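PDB 2A6P: acid phosphatase from Mycobacterium tuberculosis, which hydrolyses a broad range of phosphate monoesters, including fructose 1,6-bisphosphate, and can sustain gluconeogenesis when the classical bisphosphatase is absent. Local coordinates for residues 9-17 and 48-58; 153-161 and 170-178. All coordinates share one frame; numbering follows the deposited sequence.

In the fold
Both contacts bear on strand 13-17, from its two faces. Interaction 1 sets L14 and L16 against the end of helix 39-53 and the turn after it, while L13 and L15 on the other face meet helix 153-163, the helix of interaction 2. The first is partly buried: leucines toward the active-site end, then an arginine and a histidine bonding at the outer end. The second is largely buried and lies at the dimer interface, with an arginine held by backbone carbonyl, water and the second subunit. Their centres are about 17 Å apart, yet they touch where R17, closing strand 13-17, probably hydrogen-bonds the carbonyl oxygen of M176.

Interaction 1 of 2, residues 9-17 and 48-58; sequences RNHRLLLLR and AGQLLGELELD. With SO4 (sulfate ion), chain C.
R12 reaches from just before strand 13-17 to the turn that ends helix 39-53. From CB its chain leaves with CG beside the backbone N (chi1 -60°) and runs out to CD; a bend about the CG-CD bond (chi3 -61°) then swings the guanidinium over to residues 55-57. R12 CZ lies 3.9 Å from L55 O and R12 NH1 3.7 Å from it, but the bond belongs to R12 NH2, 3.1 Å from that oxygen and nearly straight at 170°. This carbonyl comes in at the guanidinium edge, in its plane. L57 CD2 meets R12 NH2 obliquely and also reaches L14 CD1, tip to tip, at 3.6 Å. The L14 and L55 side chains slide past each other in opposite directions, meeting at their CD1 atoms, and farther along the strand L16 CD1 rests on A48 CB at 3.9 Å. At the outer end H11 NE2 donates to D58 OD2, 3.0 Å away, striking the carboxylate from above its plane; D146 accepts from the backbone N of both R12 and D58. R17 leads into H18, the probable phosphohistidine, and its less surely placed NH2 bonds sulfate O1, an ion also held by T21 and T30. The chemistry is thus graded: leucines and alanine bury the active-site end, while toward solvent the D58 carboxylate would probably favour a protonated H11.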
loop_
_atom_site.group_PDB
_atom_site.type_symbol
_atom_site.label_atom_id
_atom_site.label_comp_id
_atom_site.label_asym_id
_atom_site.label_seq_id
_atom_site.Cartn_x
_atom_site.Cartn_y
_atom_site.Cartn_z
ATOM N N ARG A 9 -11.888 13.232 -6.632
ATOM C CA ARG A 9 -12.747 12.683 -7.716
ATOM C C ARG A 9 -13.504 11.506 -7.149
ATOM O O ARG A 9 -13.262 11.076 -6.019
ATOM C CB ARG A 9 -11.908 12.198 -8.902
ATOM C CG ARG A 9 -12.439 12.670 -10.249
ATOM C CD ARG A 9 -13.948 12.453 -10.363
ATOM N NE ARG A 9 -14.523 13.288 -11.408
ATOM C CZ ARG A 9 -15.010 14.516 -11.222
ATOM N NH1 ARG A 9 -15.011 15.067 -10.012
ATOM N NH2 ARG A 9 -15.469 15.210 -12.260
ATOM N N ASN A 10 -14.404 10.976 -7.961
ATOM C CA ASN A 10 -15.230 9.849 -7.587
ATOM C C ASN A 10 -14.722 8.572 -8.261
ATOM O O ASN A 10 -15.378 7.531 -8.184
ATOM C CB ASN A 10 -16.672 10.138 -8.016
ATOM C CG ASN A 10 -17.142 11.513 -7.574
ATOM O OD1 ASN A 10 -17.955 12.160 -8.249
ATOM N ND2 ASN A 10 -16.638 11.965 -6.432
ATOM N N HIS A 11 -13.561 8.651 -8.918
ATOM C CA HIS A 11 -12.992 7.479 -9.593
ATOM C C HIS A 11 -11.616 7.037 -9.097
ATOM O O HIS A 11 -10.983 7.729 -8.291
ATOM C CB HIS A 11 -12.963 7.692 -11.106
ATOM C CG HIS A 11 -14.322 7.667 -11.729
ATOM N ND1 HIS A 11 -15.063 8.810 -11.945
ATOM C CD2 HIS A 11 -15.122 6.629 -12.069
ATOM C CE1 HIS A 11 -16.263 8.476 -12.385
ATOM N NE2 HIS A 11 -16.326 7.159 -12.467
ATOM N N ARG A 12 -11.161 5.883 -9.593
ATOM C CA ARG A 12 -9.885 5.301 -9.177
ATOM C C ARG A 12 -8.941 4.883 -10.303
ATOM O O ARG A 12 -9.363 4.602 -11.421
ATOM C CB ARG A 12 -10.138 4.054 -8.322
ATOM C CG ARG A 12 -10.921 4.264 -7.051
ATOM C CD ARG A 12 -11.442 2.925 -6.532
ATOM N NE ARG A 12 -12.342 2.297 -7.500
ATOM C CZ ARG A 12 -12.923 1.108 -7.346
ATOM N NH1 ARG A 12 -12.708 0.388 -6.248
ATOM N NH2 ARG A 12 -13.723 0.638 -8.298
ATOM N N LEU A 13 -7.653 4.822 -9.974
ATOM C CA LEU A 13 -6.622 4.387 -10.916
ATOM C C LEU A 13 -6.107 3.041 -10.395
ATOM O O LEU A 13 -5.534 2.976 -9.306
ATOM C CB LEU A 13 -5.464 5.396 -10.967
ATOM C CG LEU A 13 -4.155 4.922 -11.623
ATOM C CD1 LEU A 13 -4.400 4.531 -13.080
ATOM C CD2 LEU A 13 -3.113 6.015 -11.534
ATOM N N LEU A 14 -6.336 1.965 -11.137
ATOM C CA LEU A 14 -5.854 0.667 -10.681
ATOM C C LEU A 14 -4.661 0.280 -11.536
ATOM O O LEU A 14 -4.587 0.646 -12.708
ATOM C CB LEU A 14 -6.922 -0.426 -10.811
ATOM C CG LEU A 14 -8.432 -0.240 -10.599
ATOM C CD1 LEU A 14 -8.951 -1.477 -9.879
ATOM C CD2 LEU A 14 -8.755 1.000 -9.807
ATOM N N LEU A 15 -3.719 -0.443 -10.944
ATOM C CA LEU A 15 -2.549 -0.903 -11.677
ATOM C C LEU A 15 -2.421 -2.398 -11.467
ATOM O O LEU A 15 -2.577 -2.884 -10.352
ATOM C CB LEU A 15 -1.275 -0.213 -11.187
ATOM C CG LEU A 15 -1.264 1.307 -11.332
ATOM C CD1 LEU A 15 -1.930 1.958 -10.118
ATOM C CD2 LEU A 15 0.165 1.764 -11.456
ATOM N N LEU A 16 -2.145 -3.124 -12.543
ATOM C CA LEU A 16 -1.988 -4.573 -12.471
ATOM C C LEU A 16 -0.645 -4.990 -13.064
ATOM O O LEU A 16 -0.358 -4.678 -14.233
ATOM C CB LEU A 16 -3.109 -5.271 -13.252
ATOM C CG LEU A 16 -2.919 -6.789 -13.447
ATOM C CD1 LEU A 16 -2.981 -7.490 -12.087
ATOM C CD2 LEU A 16 -3.975 -7.364 -14.390
ATOM N N ARG A 17 0.178 -5.678 -12.273
ATOM C CA ARG A 17 1.464 -6.152 -12.781
ATOM C C ARG A 17 1.197 -7.474 -13.505
ATOM O O ARG A 17 0.337 -8.246 -13.088
ATOM C CB ARG A 17 2.473 -6.407 -11.644
ATOM C CG ARG A 17 3.821 -6.946 -12.164
ATOM C CD ARG A 17 4.829 -7.186 -11.053
ATOM N NE ARG A 17 6.117 -7.661 -11.571
ATOM C CZ ARG A 17 7.088 -8.163 -10.809
ATOM N NH1 ARG A 17 6.922 -8.256 -9.497
ATOM N NH2 ARG A 17 8.214 -8.599 -11.353
ATOM N N ALA A 48 -6.319 -12.845 -11.275
ATOM C CA ALA A 48 -6.398 -11.398 -11.121
ATOM C C ALA A 48 -7.679 -10.838 -11.755
ATOM O O ALA A 48 -8.364 -10.017 -11.148
ATOM C CB ALA A 48 -5.174 -10.750 -11.747
ATOM N N GLY A 49 -7.992 -11.279 -12.974
ATOM C CA GLY A 49 -9.186 -10.809 -13.658
ATOM C C GLY A 49 -10.420 -11.197 -12.871
ATOM O O GLY A 49 -11.442 -10.516 -12.900
ATOM N N GLN A 50 -10.306 -12.311 -12.161
ATOM C CA GLN A 50 -11.376 -12.831 -11.325
ATOM C C GLN A 50 -11.563 -11.818 -10.205
ATOM O O GLN A 50 -12.685 -11.442 -9.853
ATOM C CB GLN A 50 -10.949 -14.179 -10.737
ATOM C CG GLN A 50 -12.074 -15.186 -10.539
ATOM C CD GLN A 50 -11.561 -16.567 -10.128
ATOM O OE1 GLN A 50 -11.101 -16.766 -8.996
ATOM N NE2 GLN A 50 -11.631 -17.524 -11.052
ATOM N N LEU A 51 -10.435 -11.380 -9.657
ATOM C CA LEU A 51 -10.405 -10.405 -8.575
ATOM C C LEU A 51 -10.879 -9.014 -9.027
ATOM O O LEU A 51 -11.564 -8.314 -8.277
ATOM C CB LEU A 51 -8.986 -10.336 -8.015
ATOM C CG LEU A 51 -8.691 -9.354 -6.884
ATOM C CD1 LEU A 51 -9.746 -9.462 -5.801
ATOM C CD2 LEU A 51 -7.299 -9.659 -6.335
ATOM N N LEU A 52 -10.512 -8.623 -10.248
ATOM C CA LEU A 52 -10.919 -7.328 -10.784
ATOM C C LEU A 52 -12.437 -7.321 -10.929
ATOM O O LEU A 52 -13.087 -6.278 -10.837
ATOM C CB LEU A 52 -10.277 -7.085 -12.157
ATOM C CG LEU A 52 -8.992 -6.262 -12.386
ATOM C CD1 LEU A 52 -8.465 -5.666 -11.096
ATOM C CD2 LEU A 52 -7.951 -7.146 -13.042
ATOM N N GLY A 53 -12.990 -8.509 -11.150
ATOM C CA GLY A 53 -14.421 -8.651 -11.321
ATOM C C GLY A 53 -15.237 -8.183 -10.139
ATOM O O GLY A 53 -16.311 -7.620 -10.320
ATOM N N GLU A 54 -14.745 -8.400 -8.927
ATOM C CA GLU A 54 -15.501 -7.976 -7.760
ATOM C C GLU A 54 -15.067 -6.622 -7.211
ATOM O O GLU A 54 -15.365 -6.281 -6.063
ATOM C CB GLU A 54 -15.434 -9.047 -6.668
ATOM C CG GLU A 54 -14.041 -9.456 -6.249
ATOM C CD GLU A 54 -14.048 -10.719 -5.407
ATOM O OE1 GLU A 54 -14.520 -11.759 -5.914
ATOM O OE2 GLU A 54 -13.586 -10.674 -4.243
ATOM N N LEU A 55 -14.365 -5.848 -8.032
ATOM C CA LEU A 55 -13.929 -4.520 -7.616
ATOM C C LEU A 55 -14.938 -3.466 -8.078
ATOM O O LEU A 55 -14.779 -2.275 -7.802
ATOM C CB LEU A 55 -12.537 -4.204 -8.174
ATOM C CG LEU A 55 -11.384 -4.910 -7.457
ATOM C CD1 LEU A 55 -10.067 -4.497 -8.083
ATOM C CD2 LEU A 55 -11.392 -4.540 -5.982
ATOM N N GLU A 56 -15.979 -3.924 -8.772
ATOM C CA GLU A 56 -17.031 -3.048 -9.280
ATOM C C GLU A 56 -16.467 -1.786 -9.907
ATOM O O GLU A 56 -16.642 -0.686 -9.383
ATOM C CB GLU A 56 -18.011 -2.686 -8.153
ATOM C CG GLU A 56 -18.819 -3.885 -7.648
ATOM C CD GLU A 56 -19.934 -3.505 -6.683
ATOM O OE1 GLU A 56 -20.847 -2.737 -7.084
ATOM O OE2 GLU A 56 -19.896 -3.990 -5.529
ATOM N N LEU A 57 -15.789 -1.960 -11.038
ATOM C CA LEU A 57 -15.180 -0.848 -11.758
ATOM C C LEU A 57 -16.181 -0.151 -12.683
ATOM O O LEU A 57 -17.009 -0.796 -13.330
ATOM C CB LEU A 57 -13.982 -1.356 -12.559
ATOM C CG LEU A 57 -12.984 -2.180 -11.742
ATOM C CD1 LEU A 57 -11.809 -2.582 -12.625
ATOM C CD2 LEU A 57 -12.508 -1.367 -10.545
ATOM N N ASP A 58 -16.084 1.172 -12.747
ATOM C CA ASP A 58 -16.980 1.971 -13.564
ATOM C C ASP A 58 -16.501 2.159 -15.005
ATOM O O ASP A 58 -15.597 2.953 -15.272
ATOM C CB ASP A 58 -17.178 3.340 -12.909
ATOM C CG ASP A 58 -18.279 4.140 -13.559
ATOM O OD1 ASP A 58 -19.429 3.665 -13.539
ATOM O OD2 ASP A 58 -18.005 5.236 -14.090
HETATM S S SO4 C . 9.691 -9.372 -14.971
HETATM O O1 SO4 C . 8.904 -9.747 -13.753
HETATM O O2 SO4 C . 9.604 -10.573 -15.952
HETATM O O3 SO4 C . 9.049 -8.293 -15.617
HETATM O O4 SO4 C . 11.056 -9.351 -14.521
#

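Interaction 2 of 2, residues 153-161 and 170-178; sequences GHFSRAVIT and EGSRFAMPT
This is a buried helix-to-loop contact: helix 153-163 packs on the chain that returns from it toward strand 180-187, at the dimer interface. R157 is its centre. Its chain, extended from CG to NE, slides past M176 in the opposite direction, R157 CG lying 3.9 Å from M176 CB. R157 NH1 then donates to G171 O at 3.1 Å and 168°, the oxygen sitting in the guanidinium plane at the edge, while H154 CD2 lies over the centre of one face. R157 NH2 donates a hydrogen bond to a water 2.6 Å away, which makes a weak bond to M176 O, and also forms a salt bridge with E187 of the second subunit. Bonds at both NH1 and NH2 should fix the rotation of the guanidinium. M176 leaves with CG anti to its backbone N (chi1 -166°) and turns about the CB-CG bond, bringing M176 SD to 3.9 Å from S156 CB and 4.2 Å from I160 CD1. At the far end T161 OG1 donates to R157 O at 2.7 Å, meeting the carbonyl from the face opposite T161 N, and the same hydroxyl touches G171 CA at 3.2 Å and approaches the F174 ring obliquely. F174 packs on F174 of the second subunit. At the helix start H154 N and F155 N bind E90, the proton donor or acceptor by similarity. Around the helix, strand 13-17 meets S156 and V159, helix 124-141 covers F155 and A158, and W114 of helix 113-116 lies against H154 and R157.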
loop_
_atom_site.group_PDB
_atom_site.type_symbol
_atom_site.label_atom_id
_atom_site.label_comp_id
_atom_site.label_asym_id
_atom_site.label_seq_id
_atom_site.Cartn_x
_atom_site.Cartn_y
_atom_site.Cartn_z
ATOM N N GLY A 153 6.502 -4.103 -12.750
ATOM C CA GLY A 153 6.857 -3.852 -11.363
ATOM C C GLY A 153 7.358 -2.469 -11.028
ATOM O O GLY A 153 6.706 -1.720 -10.278
ATOM N N HIS A 154 8.517 -2.117 -11.578
ATOM C CA HIS A 154 9.096 -0.813 -11.301
ATOM C C HIS A 154 8.274 0.344 -11.843
ATOM O O HIS A 154 8.027 1.307 -11.113
ATOM C CB HIS A 154 10.545 -0.764 -11.801
ATOM C CG HIS A 154 11.479 -1.632 -11.006
ATOM N ND1 HIS A 154 12.682 -2.090 -11.501
ATOM C CD2 HIS A 154 11.381 -2.124 -9.749
ATOM C CE1 HIS A 154 13.281 -2.828 -10.583
ATOM N NE2 HIS A 154 12.512 -2.864 -9.512
ATOM N N PHE A 155 7.814 0.261 -13.089
ATOM C CA PHE A 155 7.025 1.369 -13.617
ATOM C C PHE A 155 5.719 1.585 -12.847
ATOM O O PHE A 155 5.348 2.718 -12.571
ATOM C CB PHE A 155 6.712 1.208 -15.107
ATOM C CG PHE A 155 6.095 2.451 -15.714
ATOM C CD1 PHE A 155 6.835 3.627 -15.815
ATOM C CD2 PHE A 155 4.747 2.476 -16.090
ATOM C CE1 PHE A 155 6.236 4.818 -16.277
ATOM C CE2 PHE A 155 4.143 3.664 -16.553
ATOM C CZ PHE A 155 4.887 4.830 -16.645
ATOM N N SER A 156 5.018 0.505 -12.504
ATOM C CA SER A 156 3.778 0.638 -11.735
ATOM C C SER A 156 4.082 1.375 -10.426
ATOM O O SER A 156 3.331 2.246 -10.000
ATOM C CB SER A 156 3.176 -0.736 -11.430
ATOM O OG SER A 156 2.696 -1.371 -12.606
ATOM N N ARG A 157 5.183 1.008 -9.782
ATOM C CA ARG A 157 5.587 1.654 -8.543
ATOM C C ARG A 157 5.904 3.115 -8.799
ATOM O O ARG A 157 5.693 3.964 -7.931
ATOM C CB ARG A 157 6.851 1.029 -7.983
ATOM C CG ARG A 157 6.767 -0.387 -7.494
ATOM C CD ARG A 157 8.061 -0.591 -6.737
ATOM N NE ARG A 157 8.507 -1.962 -6.711
ATOM C CZ ARG A 157 9.583 -2.364 -6.052
ATOM N NH1 ARG A 157 10.301 -1.481 -5.366
ATOM N NH2 ARG A 157 9.941 -3.636 -6.099
ATOM N N ALA A 158 6.452 3.388 -9.981
ATOM C CA ALA A 158 6.805 4.746 -10.368
ATOM C C ALA A 158 5.521 5.548 -10.440
ATOM O O ALA A 158 5.439 6.661 -9.918
ATOM C CB ALA A 158 7.497 4.749 -11.735
ATOM N N VAL A 159 4.521 4.987 -11.111
ATOM C CA VAL A 159 3.241 5.673 -11.230
ATOM C C VAL A 159 2.637 5.931 -9.852
ATOM O O VAL A 159 2.182 7.033 -9.566
ATOM C CB VAL A 159 2.253 4.864 -12.071
ATOM C CG1 VAL A 159 0.874 5.527 -12.044
ATOM C CG2 VAL A 159 2.781 4.769 -13.508
ATOM N N ILE A 160 2.655 4.917 -8.995
ATOM C CA ILE A 160 2.115 5.052 -7.636
ATOM C C ILE A 160 2.858 6.124 -6.845
ATOM O O ILE A 160 2.232 6.975 -6.202
ATOM C CB ILE A 160 2.207 3.716 -6.871
ATOM C CG1 ILE A 160 1.271 2.688 -7.515
ATOM C CG2 ILE A 160 1.875 3.924 -5.402
ATOM C CD1 ILE A 160 1.423 1.313 -6.946
ATOM N N THR A 161 4.190 6.072 -6.887
ATOM C CA THR A 161 5.013 7.045 -6.173
ATOM C C THR A 161 4.680 8.465 -6.611
ATOM O O THR A 161 4.649 9.378 -5.795
ATOM C CB THR A 161 6.514 6.796 -6.418
ATOM O OG1 THR A 161 6.859 5.483 -5.961
ATOM C CG2 THR A 161 7.355 7.809 -5.667
ATOM N N GLU A 170 11.481 7.277 -3.929
ATOM C CA GLU A 170 10.644 6.542 -2.979
ATOM C C GLU A 170 9.984 5.277 -3.549
ATOM O O GLU A 170 9.295 4.558 -2.819
ATOM C CB GLU A 170 9.549 7.462 -2.403
ATOM C CG GLU A 170 10.025 8.737 -1.709
ATOM C CD GLU A 170 11.037 8.486 -0.599
ATOM O OE1 GLU A 170 11.088 7.368 -0.050
ATOM O OE2 GLU A 170 11.779 9.424 -0.253
ATOM N N GLY A 171 10.181 5.007 -4.842
ATOM C CA GLY A 171 9.596 3.814 -5.430
ATOM C C GLY A 171 10.081 2.536 -4.746
ATOM O O GLY A 171 9.469 1.470 -4.866
ATOM N N SER A 172 11.191 2.650 -4.022
ATOM C CA SER A 172 11.794 1.530 -3.305
ATOM C C SER A 172 10.962 1.123 -2.090
ATOM O O SER A 172 11.098 0.019 -1.579
ATOM C CB SER A 172 13.201 1.919 -2.832
ATOM O OG SER A 172 13.153 3.012 -1.908
ATOM N N ARG A 173 10.095 2.030 -1.644
ATOM C CA ARG A 173 9.251 1.811 -0.468
ATOM C C ARG A 173 7.923 1.095 -0.719
ATOM O O ARG A 173 7.151 0.889 0.221
ATOM C CB ARG A 173 8.969 3.153 0.202
ATOM C CG ARG A 173 10.218 3.977 0.469
ATOM C CD ARG A 173 11.163 3.244 1.420
ATOM N NE ARG A 173 12.320 4.063 1.791
ATOM C CZ ARG A 173 13.097 3.817 2.840
ATOM N NH1 ARG A 173 12.838 2.773 3.621
ATOM N NH2 ARG A 173 14.122 4.616 3.117
ATOM N N PHE A 174 7.655 0.711 -1.965
ATOM C CA PHE A 174 6.405 0.042 -2.295
ATOM C C PHE A 174 6.613 -1.246 -3.078
ATOM O O PHE A 174 7.256 -1.235 -4.124
ATOM C CB PHE A 174 5.508 0.967 -3.123
ATOM C CG PHE A 174 5.347 2.343 -2.540
ATOM C CD1 PHE A 174 6.016 3.437 -3.099
ATOM C CD2 PHE A 174 4.546 2.544 -1.424
ATOM C CE1 PHE A 174 5.892 4.717 -2.556
ATOM C CE2 PHE A 174 4.410 3.825 -0.863
ATOM C CZ PHE A 174 5.089 4.918 -1.432
ATOM N N ALA A 175 6.058 -2.348 -2.582
ATOM C CA ALA A 175 6.184 -3.630 -3.273
ATOM C C ALA A 175 5.160 -3.686 -4.407
ATOM O O ALA A 175 4.199 -2.909 -4.429
ATOM C CB ALA A 175 5.950 -4.779 -2.309
ATOM N N MET A 176 5.371 -4.610 -5.339
ATOM C CA MET A 176 4.484 -4.797 -6.479
ATOM C C MET A 176 4.824 -6.160 -7.051
ATOM O O MET A 176 5.540 -6.254 -8.048
ATOM C CB MET A 176 4.737 -3.727 -7.549
ATOM C CG MET A 176 3.645 -3.602 -8.633
ATOM S SD MET A 176 2.151 -2.633 -8.135
ATOM C CE MET A 176 0.915 -3.354 -9.213
ATOM N N PRO A 177 4.337 -7.243 -6.412
ATOM C CA PRO A 177 4.625 -8.599 -6.909
ATOM C C PRO A 177 3.871 -8.934 -8.192
ATOM O O PRO A 177 2.962 -8.201 -8.596
ATOM C CB PRO A 177 4.245 -9.504 -5.724
ATOM C CG PRO A 177 3.173 -8.714 -5.009
ATOM C CD PRO A 177 3.671 -7.277 -5.094
ATOM N N THR A 178 4.261 -10.033 -8.835
ATOM C CA THR A 178 3.636 -10.448 -10.090
ATOM C C THR A 178 2.155 -10.723 -9.913
ATOM O O THR A 178 1.739 -11.389 -8.971
ATOM C CB THR A 178 4.291 -11.718 -10.655
ATOM O OG1 THR A 178 4.147 -12.785 -9.715
ATOM C CG2 THR A 178 5.766 -11.483 -10.932
HETATM O O HOH W 1 8.457 -4.711 -8.006
#